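Local coordinates for protein putative polyketide synthase (Brevibacillus brevis, PDB 5HU7) that probably catalyses the removal of water from carrier-bound beta-hydroxyacyl intermediates, as the dehydratase domain of a trans-AT polyketide synthase, at residues A[13-18]-A[36-41]; A[86-91]-A[95-100]; A[26-31]-A[60-65]; A[205-210]-A[252-257]; A[30-35]-A[48-53]. One frame throughout, in Å; residues are numbered along the deposited sequence.

How the contacts relate
Four contacts belong to the first half of what is, by family, a double hotdog fold; contact 4 to the second. Contact 5 links contacts 1 and 2, with centres about 7 Å apart: M39 O meets R48 NH2 at 3.0 Å, and L88 O meets F50 N at 2.7 Å. Contact 3 shares S30 and S31 with contact 5, centres about 15 Å apart. Contact 4 approaches contact 1 where F38 CZ meets L206 CD1 at 3.5 Å; it also touches contact 3, R60 CZ meeting V207 CG2 at 3.4 Å, and stays about 12 Å from contact 2, nearest atoms. In related dehydratases the active site lies between the two halves, near this boundary.

Contact 1 of 5, residues A[13-18]-A[36-41]; sequences HPLLHK and ELFMAD
L15 lies against the phenyl ring of F38, and its side chain can be traced outward from CB. CB itself stays more than 4.2 Å from the ring. With CG set anti to the carbonyl carbon (chi1 -60°), the branch point is carried over the face, above F38 CD1, at 3.9 Å. The two methyls then divide the work. L15 CD1 stands over the middle of that face, 4.0 Å from the F38 ring centroid and only 13° off the normal, which meets the geometry of a CH-pi contact. L15 CD2 overhangs the rim on the same side, 3.7 Å from F38 CD1. An alanine in place of L15 is likely to lose this cover, leaving that face of F38 without its methyl and the ring freer to turn. P14 adds a second patch: its CB lies near the ring plane, at the edge, while its CG runs beside L37 CD2 at 4.1 Å, the two side chains pointing the same way. The segment that presents P14 and L15 is a type I beta turn from H13 to L16, further tied by two histidines. L15 N donates to H13 ND1 (2.9 Å, 164°), and H17 NE2 donates to P14 O (2.9 Å), approaching from above the carbonyl plane. H13 NE2 in turn bonds E57 of helix 52-65, and F38 also touches L206. Two loops are thus packed together beside the long helix of the first hotdog half, next to a loop of the second, as expected at the boundary of a double hotdog dehydratase.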
# COMPACT_ATOMS: atom_id res chain seq x y z
N HIS A 13 9.42 2.07 1.78
CA HIS A 13 10.48 2.79 2.46
C HIS A 13 11.09 1.83 3.50
O HIS A 13 10.39 0.93 3.96
CB HIS A 13 9.80 4.01 3.12
CG HIS A 13 10.66 4.84 4.02
ND1 HIS A 13 10.91 4.46 5.33
CD2 HIS A 13 11.27 6.02 3.78
CE1 HIS A 13 11.68 5.41 5.83
NE2 HIS A 13 11.94 6.36 4.93
N PRO A 14 12.37 1.99 3.94
CA PRO A 14 12.93 1.06 4.95
C PRO A 14 12.06 0.86 6.20
O PRO A 14 12.03 -0.23 6.76
CB PRO A 14 14.27 1.72 5.30
CG PRO A 14 14.66 2.41 4.06
CD PRO A 14 13.39 2.99 3.53
N LEU A 15 11.31 1.88 6.61
CA LEU A 15 10.46 1.80 7.78
C LEU A 15 8.98 1.65 7.46
O LEU A 15 8.23 1.46 8.40
CB LEU A 15 10.71 3.02 8.66
CG LEU A 15 12.14 3.18 9.19
CD1 LEU A 15 12.22 4.32 10.16
CD2 LEU A 15 12.61 1.92 9.86
N LEU A 16 8.55 1.76 6.18
CA LEU A 16 7.13 1.59 5.78
C LEU A 16 7.12 0.52 4.76
O LEU A 16 7.40 0.81 3.60
CB LEU A 16 6.55 2.81 5.07
CG LEU A 16 6.09 4.00 5.78
CD1 LEU A 16 5.26 4.80 4.85
CD2 LEU A 16 5.30 3.64 7.04
N HIS A 17 6.76 -0.68 5.12
CA HIS A 17 6.84 -1.78 4.17
C HIS A 17 5.64 -1.84 3.24
O HIS A 17 5.81 -2.05 2.04
CB HIS A 17 7.09 -3.10 4.91
CG HIS A 17 8.32 -3.05 5.76
ND1 HIS A 17 8.58 -4.01 6.71
CD2 HIS A 17 9.33 -2.15 5.76
CE1 HIS A 17 9.73 -3.65 7.27
NE2 HIS A 17 10.18 -2.51 6.76
N LYS A 18 4.44 -1.63 3.77
CA LYS A 18 3.23 -1.74 2.96
C LYS A 18 2.15 -0.79 3.35
O LYS A 18 2.00 -0.47 4.52
CB LYS A 18 2.62 -3.17 3.07
CG LYS A 18 3.34 -4.26 2.30
CD LYS A 18 3.27 -4.04 0.78
CE LYS A 18 3.63 -5.26 -0.04
NZ LYS A 18 5.05 -5.66 0.12
N GLU A 36 16.88 -4.77 10.77
CA GLU A 36 16.73 -3.77 9.72
C GLU A 36 17.68 -2.55 9.89
O GLU A 36 18.48 -2.51 10.83
CB GLU A 36 15.26 -3.35 9.58
CG GLU A 36 14.35 -4.48 9.12
CD GLU A 36 13.82 -5.42 10.19
OE1 GLU A 36 14.06 -5.16 11.40
OE2 GLU A 36 13.17 -6.42 9.82
N LEU A 37 17.67 -1.64 8.91
CA LEU A 37 18.53 -0.45 8.79
C LEU A 37 18.66 0.45 10.04
O LEU A 37 19.77 0.70 10.52
CB LEU A 37 18.03 0.39 7.59
CG LEU A 37 18.88 1.57 7.15
CD1 LEU A 37 20.34 1.15 6.88
CD2 LEU A 37 18.29 2.19 5.92
N PHE A 38 17.53 0.94 10.54
CA PHE A 38 17.54 1.83 11.71
C PHE A 38 17.74 1.03 12.99
O PHE A 38 18.30 1.54 13.96
CB PHE A 38 16.26 2.66 11.79
CG PHE A 38 16.20 3.72 10.71
CD1 PHE A 38 15.99 3.38 9.38
CD2 PHE A 38 16.42 5.06 11.03
CE1 PHE A 38 15.97 4.36 8.40
CE2 PHE A 38 16.41 6.03 10.03
CZ PHE A 38 16.18 5.68 8.73
N MET A 39 17.39 -0.25 12.95
CA MET A 39 17.52 -1.17 14.07
C MET A 39 18.98 -1.59 14.25
O MET A 39 19.33 -2.07 15.32
CB MET A 39 16.71 -2.47 13.84
CG MET A 39 15.38 -2.28 13.14
SD MET A 39 14.28 -1.24 14.08
CE MET A 39 13.46 -2.42 14.84
N ALA A 40 19.78 -1.50 13.14
CA ALA A 40 21.21 -1.88 13.02
C ALA A 40 22.01 -1.62 14.28
O ALA A 40 22.22 -0.45 14.67
CB ALA A 40 21.85 -1.15 11.84
N ASP A 41 22.45 -2.71 14.93
CA ASP A 41 23.17 -2.66 16.19
C ASP A 41 24.39 -3.59 16.20
O ASP A 41 24.44 -4.59 15.48
CB ASP A 41 22.22 -3.05 17.32
CG ASP A 41 22.68 -2.60 18.67
OD1 ASP A 41 23.59 -3.25 19.23
OD2 ASP A 41 22.07 -1.66 19.23

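Contact 2 of 5, residues A[86-91]-A[95-100]; sequences DPLLVG and VQVHVG
The flat group of L89 that meets V95 is its peptide: the carbonyl O lies 3.6 Å from V95 CG1, with the methyl roughly straight ahead of the C=O bond. The other contacts are methyl on methyl. In the hotdog fold of this domain, the short strand 89-90 runs beside the end of strand 95-105 without joining it as a hairpin. The evidence is in the spacing: the CA atoms of V90 and V95 are 6.7 Å apart, those of L88 and V97 8.7 Å, and the backbone partners lie elsewhere. V90 and L88 bond R48 and F50, whereas V95 and V97 bond F32 and S30 of strand 26-32. The two strands are thus bonded to different neighbours, and side chains fill the interval. V90 and V95 cross at about a right angle, V90 CG1 meeting V95 CG2 at 3.8 Å. V95 has its other methyl, CG1, anti to the carbonyl carbon (chi1 -68°), and this rotation turns CG1 to the L89 oxygen while CG2 remains for V90. One residue contributes both the apolar and the carbonyl contact. L88 is placed differently: its CG lies anti to the backbone N (chi1 169°), which sends the isobutyl group across to the strand. The ring of F50, from outside the two segments, touches both L88 and V90, and I113 of strand 108-115 touches V97. L88 and V97 finally meet tip to tip, with L88 CD2 at 3.5 Å from V97 CG2 and 4.0 Å from V97 CG1.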
# COMPACT_ATOMS: atom_id res chain seq x y z
N ASP A 86 4.95 5.54 25.23
CA ASP A 86 5.03 4.12 25.54
C ASP A 86 5.98 3.50 24.54
O ASP A 86 5.58 3.28 23.42
CB ASP A 86 3.63 3.49 25.48
CG ASP A 86 3.48 2.18 26.25
OD1 ASP A 86 4.52 1.55 26.57
OD2 ASP A 86 2.33 1.81 26.55
N PRO A 87 7.27 3.26 24.91
CA PRO A 87 8.23 2.78 23.90
C PRO A 87 7.95 1.43 23.25
O PRO A 87 7.56 0.45 23.92
CB PRO A 87 9.56 2.73 24.68
CG PRO A 87 9.37 3.58 25.84
CD PRO A 87 7.93 3.52 26.20
N LEU A 88 8.20 1.37 21.95
CA LEU A 88 8.10 0.16 21.16
C LEU A 88 9.40 -0.62 21.42
O LEU A 88 10.50 -0.05 21.33
CB LEU A 88 7.95 0.51 19.66
CG LEU A 88 8.09 -0.62 18.64
CD1 LEU A 88 7.04 -1.70 18.83
CD2 LEU A 88 8.01 -0.06 17.24
N LEU A 89 9.26 -1.89 21.78
CA LEU A 89 10.38 -2.77 22.04
C LEU A 89 10.55 -3.67 20.85
O LEU A 89 9.59 -4.25 20.38
CB LEU A 89 10.17 -3.61 23.30
CG LEU A 89 10.09 -2.86 24.63
CD1 LEU A 89 10.10 -3.84 25.78
CD2 LEU A 89 11.24 -1.93 24.80
N VAL A 90 11.78 -3.80 20.37
CA VAL A 90 12.11 -4.64 19.22
C VAL A 90 13.30 -5.54 19.56
O VAL A 90 13.99 -5.30 20.54
CB VAL A 90 12.40 -3.77 17.97
CG1 VAL A 90 11.21 -2.85 17.67
CG2 VAL A 90 13.70 -2.98 18.15
N GLY A 91 13.50 -6.57 18.75
CA GLY A 91 14.62 -7.50 18.88
C GLY A 91 14.37 -8.72 19.74
O GLY A 91 15.22 -9.58 19.78
N VAL A 95 7.84 -7.91 15.54
CA VAL A 95 6.80 -6.90 15.82
C VAL A 95 6.17 -6.35 14.54
O VAL A 95 6.88 -5.99 13.62
CB VAL A 95 7.30 -5.74 16.73
CG1 VAL A 95 7.60 -6.23 18.14
CG2 VAL A 95 8.52 -5.04 16.16
N GLN A 96 4.86 -6.27 14.51
CA GLN A 96 4.12 -5.67 13.41
C GLN A 96 3.72 -4.26 13.90
O GLN A 96 2.92 -4.14 14.81
CB GLN A 96 2.90 -6.49 13.01
CG GLN A 96 2.40 -6.11 11.61
CD GLN A 96 1.05 -6.71 11.25
OE1 GLN A 96 0.25 -7.10 12.11
NE2 GLN A 96 0.75 -6.71 9.96
N VAL A 97 4.31 -3.22 13.32
CA VAL A 97 4.07 -1.83 13.69
C VAL A 97 3.27 -1.15 12.62
O VAL A 97 3.60 -1.27 11.45
CB VAL A 97 5.41 -1.08 13.88
CG1 VAL A 97 5.17 0.31 14.47
CG2 VAL A 97 6.37 -1.86 14.75
N HIS A 98 2.27 -0.38 13.02
CA HIS A 98 1.40 0.34 12.11
C HIS A 98 1.56 1.86 12.26
O HIS A 98 1.88 2.32 13.34
CB HIS A 98 -0.07 -0.02 12.37
CG HIS A 98 -0.34 -1.48 12.36
ND1 HIS A 98 -0.27 -2.21 11.19
CD2 HIS A 98 -0.69 -2.30 13.37
CE1 HIS A 98 -0.56 -3.44 11.53
NE2 HIS A 98 -0.84 -3.54 12.83
N VAL A 99 1.32 2.59 11.19
CA VAL A 99 1.29 4.05 11.21
C VAL A 99 -0.05 4.46 10.62
O VAL A 99 -0.27 4.27 9.42
CB VAL A 99 2.39 4.79 10.44
CG1 VAL A 99 2.40 6.26 10.83
CG2 VAL A 99 3.74 4.17 10.66
N GLY A 100 -0.92 5.00 11.44
CA GLY A 100 -2.20 5.47 10.98
C GLY A 100 -2.12 6.96 10.76
O GLY A 100 -1.38 7.65 11.46

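Contact 3 of 5, residues A[26-31]-A[60-65]; sequences LRYSSS and RAAVKQ
The backbones of strand 26-32 and helix 52-65 come nearest at Y28 and A62, whose CA atoms are 6.9 Å apart. This is the helix-on-sheet packing of the hotdog fold, in which antiparallel strands wrap a long central helix; here small A62 lets the strand come near. The tyrosine spans the interval almost alone. With CG anti to the carbonyl carbon (chi1 -53°), the ring projects from the strand onto the helix surface between A62 and Q65, one turn apart. On the A62 side, Y28 CD1 touches A62 CB at 3.8 Å and Y28 CE1 lies 3.7 Å from A62 O; the oxygen comes at a slant to the ring. Toward the far end, Y28 CE2 packs on Q65 CB at 3.7 Å. Replacing Y28 by an alanine is likely to open a gap between strand and helix and take from A62 CB and Q65 CB the cover the ring gives them. Q65 meets the ring with its CB, while the bend at chi2 (-69°) carries the amide away, the amide plane standing 77° from that of the ring. Beyond the two segments, Y28 also touches L16, and S21 of the second subunit packs on it, while V99 of strand 95-105 lies against A62. At the ring's tip, Y28 OH rests 3.5 Å from both Q65 CB and Q65 C.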
# COMPACT_ATOMS: atom_id res chain seq x y z
N LEU A 26 -6.72 4.70 7.09
CA LEU A 26 -5.61 4.96 6.15
C LEU A 26 -4.35 4.61 6.97
O LEU A 26 -4.09 5.28 7.97
CB LEU A 26 -5.53 6.45 5.72
CG LEU A 26 -4.29 6.92 4.92
CD1 LEU A 26 -4.21 6.30 3.57
CD2 LEU A 26 -4.33 8.41 4.70
N ARG A 27 -3.61 3.54 6.58
CA ARG A 27 -2.45 3.14 7.36
C ARG A 27 -1.39 2.37 6.61
O ARG A 27 -1.62 1.85 5.54
CB ARG A 27 -2.86 2.34 8.61
CG ARG A 27 -3.36 0.95 8.32
CD ARG A 27 -3.53 0.13 9.58
NE ARG A 27 -3.92 -1.25 9.29
CZ ARG A 27 -4.25 -2.16 10.21
NH1 ARG A 27 -4.26 -1.84 11.50
NH2 ARG A 27 -4.59 -3.39 9.83
N TYR A 28 -0.22 2.30 7.22
CA TYR A 28 0.93 1.59 6.69
C TYR A 28 1.40 0.60 7.76
O TYR A 28 1.20 0.83 8.95
CB TYR A 28 2.03 2.59 6.29
CG TYR A 28 1.53 3.66 5.35
CD1 TYR A 28 0.89 4.79 5.84
CD2 TYR A 28 1.56 3.47 3.97
CE1 TYR A 28 0.30 5.72 4.97
CE2 TYR A 28 1.04 4.43 3.10
CZ TYR A 28 0.43 5.57 3.61
OH TYR A 28 -0.14 6.51 2.79
N SER A 29 1.90 -0.55 7.33
CA SER A 29 2.36 -1.60 8.27
C SER A 29 3.72 -2.08 7.90
O SER A 29 4.04 -2.19 6.71
CB SER A 29 1.38 -2.77 8.30
OG SER A 29 0.05 -2.30 8.50
N SER A 30 4.54 -2.34 8.94
CA SER A 30 5.90 -2.86 8.82
C SER A 30 6.10 -3.95 9.84
O SER A 30 5.52 -3.89 10.92
CB SER A 30 6.90 -1.74 9.07
OG SER A 30 6.67 -0.69 8.16
N SER A 31 6.91 -4.95 9.51
CA SER A 31 7.25 -6.05 10.43
C SER A 31 8.75 -5.98 10.66
O SER A 31 9.50 -6.01 9.70
CB SER A 31 6.81 -7.39 9.86
OG SER A 31 5.40 -7.47 9.76
N ARG A 60 7.15 10.61 9.09
CA ARG A 60 7.38 11.48 7.94
C ARG A 60 7.16 10.73 6.64
O ARG A 60 6.59 11.28 5.71
CB ARG A 60 8.83 11.99 7.99
CG ARG A 60 9.19 12.99 6.91
CD ARG A 60 10.66 12.95 6.66
NE ARG A 60 11.09 11.66 6.09
CZ ARG A 60 11.00 11.30 4.81
NH1 ARG A 60 10.47 12.13 3.91
NH2 ARG A 60 11.45 10.12 4.41
N ALA A 61 7.68 9.52 6.55
CA ALA A 61 7.52 8.67 5.38
C ALA A 61 6.02 8.39 5.10
O ALA A 61 5.59 8.53 3.97
CB ALA A 61 8.29 7.38 5.58
N ALA A 62 5.21 8.10 6.15
CA ALA A 62 3.76 7.85 6.03
C ALA A 62 3.01 9.04 5.51
O ALA A 62 2.17 8.91 4.63
CB ALA A 62 3.19 7.44 7.38
N VAL A 63 3.27 10.19 6.09
CA VAL A 63 2.65 11.46 5.68
C VAL A 63 2.97 11.80 4.21
O VAL A 63 2.06 12.15 3.46
CB VAL A 63 3.10 12.55 6.67
CG1 VAL A 63 2.97 13.94 6.09
CG2 VAL A 63 2.30 12.42 7.96
N LYS A 64 4.22 11.66 3.79
CA LYS A 64 4.60 11.90 2.40
C LYS A 64 3.89 10.90 1.46
O LYS A 64 3.43 11.31 0.40
CB LYS A 64 6.14 11.83 2.23
CG LYS A 64 6.64 12.49 0.96
CD LYS A 64 8.14 12.27 0.74
CE LYS A 64 8.63 12.87 -0.56
NZ LYS A 64 8.02 12.23 -1.77
N GLN A 65 3.75 9.61 1.87
CA GLN A 65 3.00 8.61 1.07
C GLN A 65 1.53 9.00 0.97
O GLN A 65 0.98 8.94 -0.11
CB GLN A 65 3.11 7.19 1.68
CG GLN A 65 4.44 6.53 1.46
CD GLN A 65 4.69 6.16 0.02
OE1 GLN A 65 3.80 5.66 -0.68
NE2 GLN A 65 5.91 6.36 -0.45

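Contact 4 of 5, residues A[205-210]-A[252-257]; sequences QLVFHP and NHPAVK
Apolar packing comes first: V207 and P254 join two loops of the second hotdog half, the one leading into helix 212-227 and the one between strands 241-249 and 258-263. The two side chains cross at about a right angle. V207 has CG1 anti to its backbone N (chi1 165°), which directs that methyl onto the proline ring, 3.9 Å from P254 CD and 4.0 Å from P254 CG. The other methyl, V207 CG2, reaches back to H253 N at a looser 4.1 Å. The backbones are closest here as well, the CA atoms of V207 and H253 standing 5.0 Å apart.

Contacts to backbone oxygen form the second group, and all are of van der Waals length. L206 O lies at the edge of the H253 imidazole, near its plane and 3.9 Å from H253 CD2, and V207 O sits 4.0 Å from P254 CD. H253 itself adopts positive backbone angles (phi 51°, psi 53°), bending the chain just before the proline.

Directional polar bonds hold the first loop from outside the contact. E57 OE1 of helix 52-65 receives the N-H groups of both V207 and F208, tying this loop to the first hotdog half, and H209 ND1 accepts from S211 N at the start of helix 212-227. Within the second loop, N252 CB lies 3.9 Å above the centre of one face of the H253 ring.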
# COMPACT_ATOMS: atom_id res chain seq x y z
N GLN A 205 15.65 7.38 0.10
CA GLN A 205 14.33 7.33 0.77
C GLN A 205 14.34 8.01 2.15
O GLN A 205 13.29 8.46 2.61
CB GLN A 205 13.85 5.87 0.88
CG GLN A 205 13.44 5.27 -0.46
CD GLN A 205 13.31 3.77 -0.41
OE1 GLN A 205 14.21 3.06 0.05
NE2 GLN A 205 12.23 3.23 -0.96
N LEU A 206 15.52 8.17 2.76
CA LEU A 206 15.67 8.76 4.08
C LEU A 206 15.90 10.27 4.13
O LEU A 206 16.33 10.89 3.17
CB LEU A 206 16.84 8.06 4.77
CG LEU A 206 16.75 6.52 4.84
CD1 LEU A 206 17.87 5.93 5.71
CD2 LEU A 206 15.36 6.08 5.30
N VAL A 207 15.50 10.86 5.25
CA VAL A 207 15.77 12.24 5.61
C VAL A 207 16.73 12.16 6.82
O VAL A 207 17.83 12.73 6.78
CB VAL A 207 14.47 13.04 5.89
CG1 VAL A 207 14.76 14.36 6.62
CG2 VAL A 207 13.73 13.32 4.58
N PHE A 208 16.32 11.40 7.87
CA PHE A 208 17.10 11.15 9.07
C PHE A 208 17.98 9.94 8.85
O PHE A 208 17.47 8.87 8.51
CB PHE A 208 16.22 10.85 10.27
CG PHE A 208 15.37 12.00 10.73
CD1 PHE A 208 15.89 12.96 11.58
CD2 PHE A 208 14.03 12.07 10.40
CE1 PHE A 208 15.10 14.00 12.03
CE2 PHE A 208 13.25 13.13 10.83
CZ PHE A 208 13.78 14.08 11.64
N HIS A 209 19.28 10.10 9.11
CA HIS A 209 20.26 9.05 8.94
C HIS A 209 20.05 8.05 10.09
O HIS A 209 19.76 8.47 11.22
CB HIS A 209 21.66 9.66 9.01
CG HIS A 209 22.76 8.75 8.60
ND1 HIS A 209 23.28 7.82 9.49
CD2 HIS A 209 23.40 8.64 7.42
CE1 HIS A 209 24.18 7.14 8.79
NE2 HIS A 209 24.36 7.67 7.58
N PRO A 210 20.22 6.72 9.86
CA PRO A 210 20.00 5.76 10.95
C PRO A 210 20.98 5.84 12.13
O PRO A 210 20.69 5.25 13.17
CB PRO A 210 20.09 4.40 10.24
CG PRO A 210 20.89 4.66 9.05
CD PRO A 210 20.52 6.01 8.60
N ASN A 252 14.13 17.73 1.07
CA ASN A 252 14.15 16.28 1.06
C ASN A 252 15.63 15.89 0.93
O ASN A 252 16.41 16.66 0.34
CB ASN A 252 13.34 15.72 -0.13
CG ASN A 252 11.92 16.28 -0.26
OD1 ASN A 252 10.99 15.84 0.43
ND2 ASN A 252 11.73 17.28 -1.12
N HIS A 253 16.03 14.73 1.44
CA HIS A 253 17.42 14.27 1.31
C HIS A 253 18.45 15.33 1.76
O HIS A 253 19.36 15.67 0.99
CB HIS A 253 17.71 13.84 -0.15
CG HIS A 253 16.55 13.21 -0.85
ND1 HIS A 253 16.13 13.66 -2.09
CD2 HIS A 253 15.70 12.26 -0.42
CE1 HIS A 253 15.06 12.93 -2.39
NE2 HIS A 253 14.77 12.07 -1.41
N PRO A 254 18.34 15.91 2.98
CA PRO A 254 19.32 16.92 3.39
C PRO A 254 20.68 16.31 3.75
O PRO A 254 20.75 15.24 4.37
CB PRO A 254 18.66 17.58 4.59
CG PRO A 254 17.81 16.53 5.18
CD PRO A 254 17.35 15.66 4.04
N ALA A 255 21.75 16.99 3.35
CA ALA A 255 23.11 16.60 3.66
C ALA A 255 23.43 17.19 5.03
O ALA A 255 23.38 18.41 5.20
CB ALA A 255 24.05 17.15 2.62
N VAL A 256 23.70 16.33 6.03
CA VAL A 256 23.95 16.75 7.40
C VAL A 256 25.43 16.60 7.75
O VAL A 256 25.90 15.49 7.99
CB VAL A 256 23.03 15.97 8.35
CG1 VAL A 256 23.31 16.33 9.81
CG2 VAL A 256 21.56 16.23 7.99
N LYS A 257 26.17 17.70 7.76
CA LYS A 257 27.58 17.72 8.12
C LYS A 257 27.82 18.27 9.52
O LYS A 257 28.83 17.94 10.11
CB LYS A 257 28.35 18.51 7.07
CG LYS A 257 28.16 18.00 5.64
CD LYS A 257 28.35 16.47 5.48
CE LYS A 257 28.84 16.07 4.11
NZ LYS A 257 27.89 16.43 3.03

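Contact 5 of 5, residues A[30-35]-A[48-53]; sequences SSFTGQ and RFFPLI
F32 and F50 cross at about a right angle as side chains, yet their rings are tilted at only 42° to each other, with centroids 5.6 Å apart. This oblique pairing is neither a stack nor a T-shape, and the contact runs through one corner of each ring: F32 CE2 meets F50 CE1 at 3.9 Å. Different first torsions bring them together, since F32 holds CG anti to the carbonyl carbon (chi1 -61°) whereas F50 holds it anti to the backbone N.

The second junction is polar. The guanidinium of R48 turns its edge to G34, with the oxygen near its plane, and NH2 lies 2.8 Å from G34 O. The N-H...O angle of 122° makes this a weak bond despite its length; the stronger partner of this nitrogen is M39 O, and the G34 bond is a weak second. An extended chain from CG to NE provides the reach. At G34 a beta carbon would fall 3.5 Å from R48 NH2 and press on the T33 carbonyl. An ST turn shapes the bend here, Q35 N donating to T33 OG1 at 3.1 Å, and E36 OE1 accepts from T33 N and G34 N.

P51 fits the closing proline of the HxxxGxxxxP motif of such dehydratases. F32 comes from strand 26-32, paired with strand 95-105, while R48 and F50 bond the backbones of V90 and L88; both phenyl rings touch M58 of helix 52-65.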
# COMPACT_ATOMS: atom_id res chain seq x y z
N SER A 30 4.54 -2.34 8.94
CA SER A 30 5.90 -2.86 8.82
C SER A 30 6.10 -3.95 9.84
O SER A 30 5.52 -3.89 10.92
CB SER A 30 6.90 -1.74 9.07
OG SER A 30 6.67 -0.69 8.16
N SER A 31 6.91 -4.95 9.51
CA SER A 31 7.25 -6.05 10.43
C SER A 31 8.75 -5.98 10.66
O SER A 31 9.50 -6.01 9.70
CB SER A 31 6.81 -7.39 9.86
OG SER A 31 5.40 -7.47 9.76
N PHE A 32 9.17 -5.81 11.92
CA PHE A 32 10.58 -5.65 12.28
C PHE A 32 11.09 -6.79 13.12
O PHE A 32 10.40 -7.24 14.03
CB PHE A 32 10.81 -4.34 13.04
CG PHE A 32 10.45 -3.09 12.28
CD1 PHE A 32 11.10 -2.76 11.10
CD2 PHE A 32 9.50 -2.21 12.78
CE1 PHE A 32 10.78 -1.58 10.42
CE2 PHE A 32 9.17 -1.05 12.08
CZ PHE A 32 9.81 -0.75 10.90
N THR A 33 12.30 -7.25 12.80
CA THR A 33 13.03 -8.31 13.47
C THR A 33 14.12 -7.76 14.39
O THR A 33 14.55 -8.47 15.27
CB THR A 33 13.72 -9.25 12.43
OG1 THR A 33 14.79 -8.57 11.75
CG2 THR A 33 12.74 -9.85 11.45
N GLY A 34 14.61 -6.54 14.15
CA GLY A 34 15.73 -5.98 14.89
C GLY A 34 16.97 -5.94 14.03
O GLY A 34 17.96 -5.33 14.42
N GLN A 35 16.95 -6.59 12.85
CA GLN A 35 18.08 -6.61 11.93
C GLN A 35 17.98 -5.53 10.85
O GLN A 35 18.93 -5.37 10.09
CB GLN A 35 18.17 -7.99 11.24
CG GLN A 35 18.47 -9.16 12.18
CD GLN A 35 19.82 -9.01 12.85
OE1 GLN A 35 19.90 -8.68 14.04
NE2 GLN A 35 20.90 -9.17 12.08
N ARG A 48 15.29 -4.31 23.03
CA ARG A 48 15.70 -2.92 23.13
C ARG A 48 14.63 -1.97 22.63
O ARG A 48 13.72 -2.35 21.92
CB ARG A 48 17.02 -2.67 22.39
CG ARG A 48 16.96 -2.94 20.91
CD ARG A 48 18.33 -2.86 20.33
NE ARG A 48 18.38 -3.05 18.89
CZ ARG A 48 18.18 -4.21 18.27
NH1 ARG A 48 17.88 -5.30 18.97
NH2 ARG A 48 18.26 -4.29 16.95
N PHE A 49 14.79 -0.72 22.95
CA PHE A 49 13.87 0.36 22.58
C PHE A 49 14.02 0.67 21.12
O PHE A 49 15.15 0.71 20.62
CB PHE A 49 14.19 1.65 23.39
CG PHE A 49 13.97 1.54 24.88
CD1 PHE A 49 12.75 1.08 25.38
CD2 PHE A 49 14.96 1.91 25.77
CE1 PHE A 49 12.55 0.96 26.77
CE2 PHE A 49 14.76 1.78 27.15
CZ PHE A 49 13.56 1.30 27.64
N PHE A 50 12.90 0.92 20.42
CA PHE A 50 12.93 1.35 19.02
C PHE A 50 13.70 2.67 18.97
O PHE A 50 13.47 3.51 19.82
CB PHE A 50 11.50 1.57 18.50
CG PHE A 50 11.37 1.73 17.00
CD1 PHE A 50 11.56 0.64 16.15
CD2 PHE A 50 10.90 2.91 16.45
CE1 PHE A 50 11.39 0.77 14.78
CE2 PHE A 50 10.66 3.02 15.08
CZ PHE A 50 10.91 1.96 14.26
N PRO A 51 14.63 2.88 18.02
CA PRO A 51 15.37 4.16 18.00
C PRO A 51 14.48 5.40 17.92
O PRO A 51 13.50 5.40 17.20
CB PRO A 51 16.28 4.03 16.78
CG PRO A 51 16.33 2.63 16.47
CD PRO A 51 15.09 1.98 16.95
N LEU A 52 14.83 6.44 18.68
CA LEU A 52 14.09 7.72 18.74
C LEU A 52 13.80 8.34 17.34
O LEU A 52 12.63 8.52 16.98
CB LEU A 52 14.83 8.71 19.67
CG LEU A 52 14.93 8.35 21.17
CD1 LEU A 52 15.82 9.33 22.01
CD2 LEU A 52 13.59 8.14 21.79
N ILE A 53 14.84 8.62 16.56
CA ILE A 53 14.70 9.14 15.18
C ILE A 53 13.89 8.24 14.25
O ILE A 53 13.30 8.73 13.28
CB ILE A 53 16.06 9.48 14.53
CG1 ILE A 53 17.03 8.23 14.60
CG2 ILE A 53 16.63 10.75 15.18
CD1 ILE A 53 18.21 8.31 13.77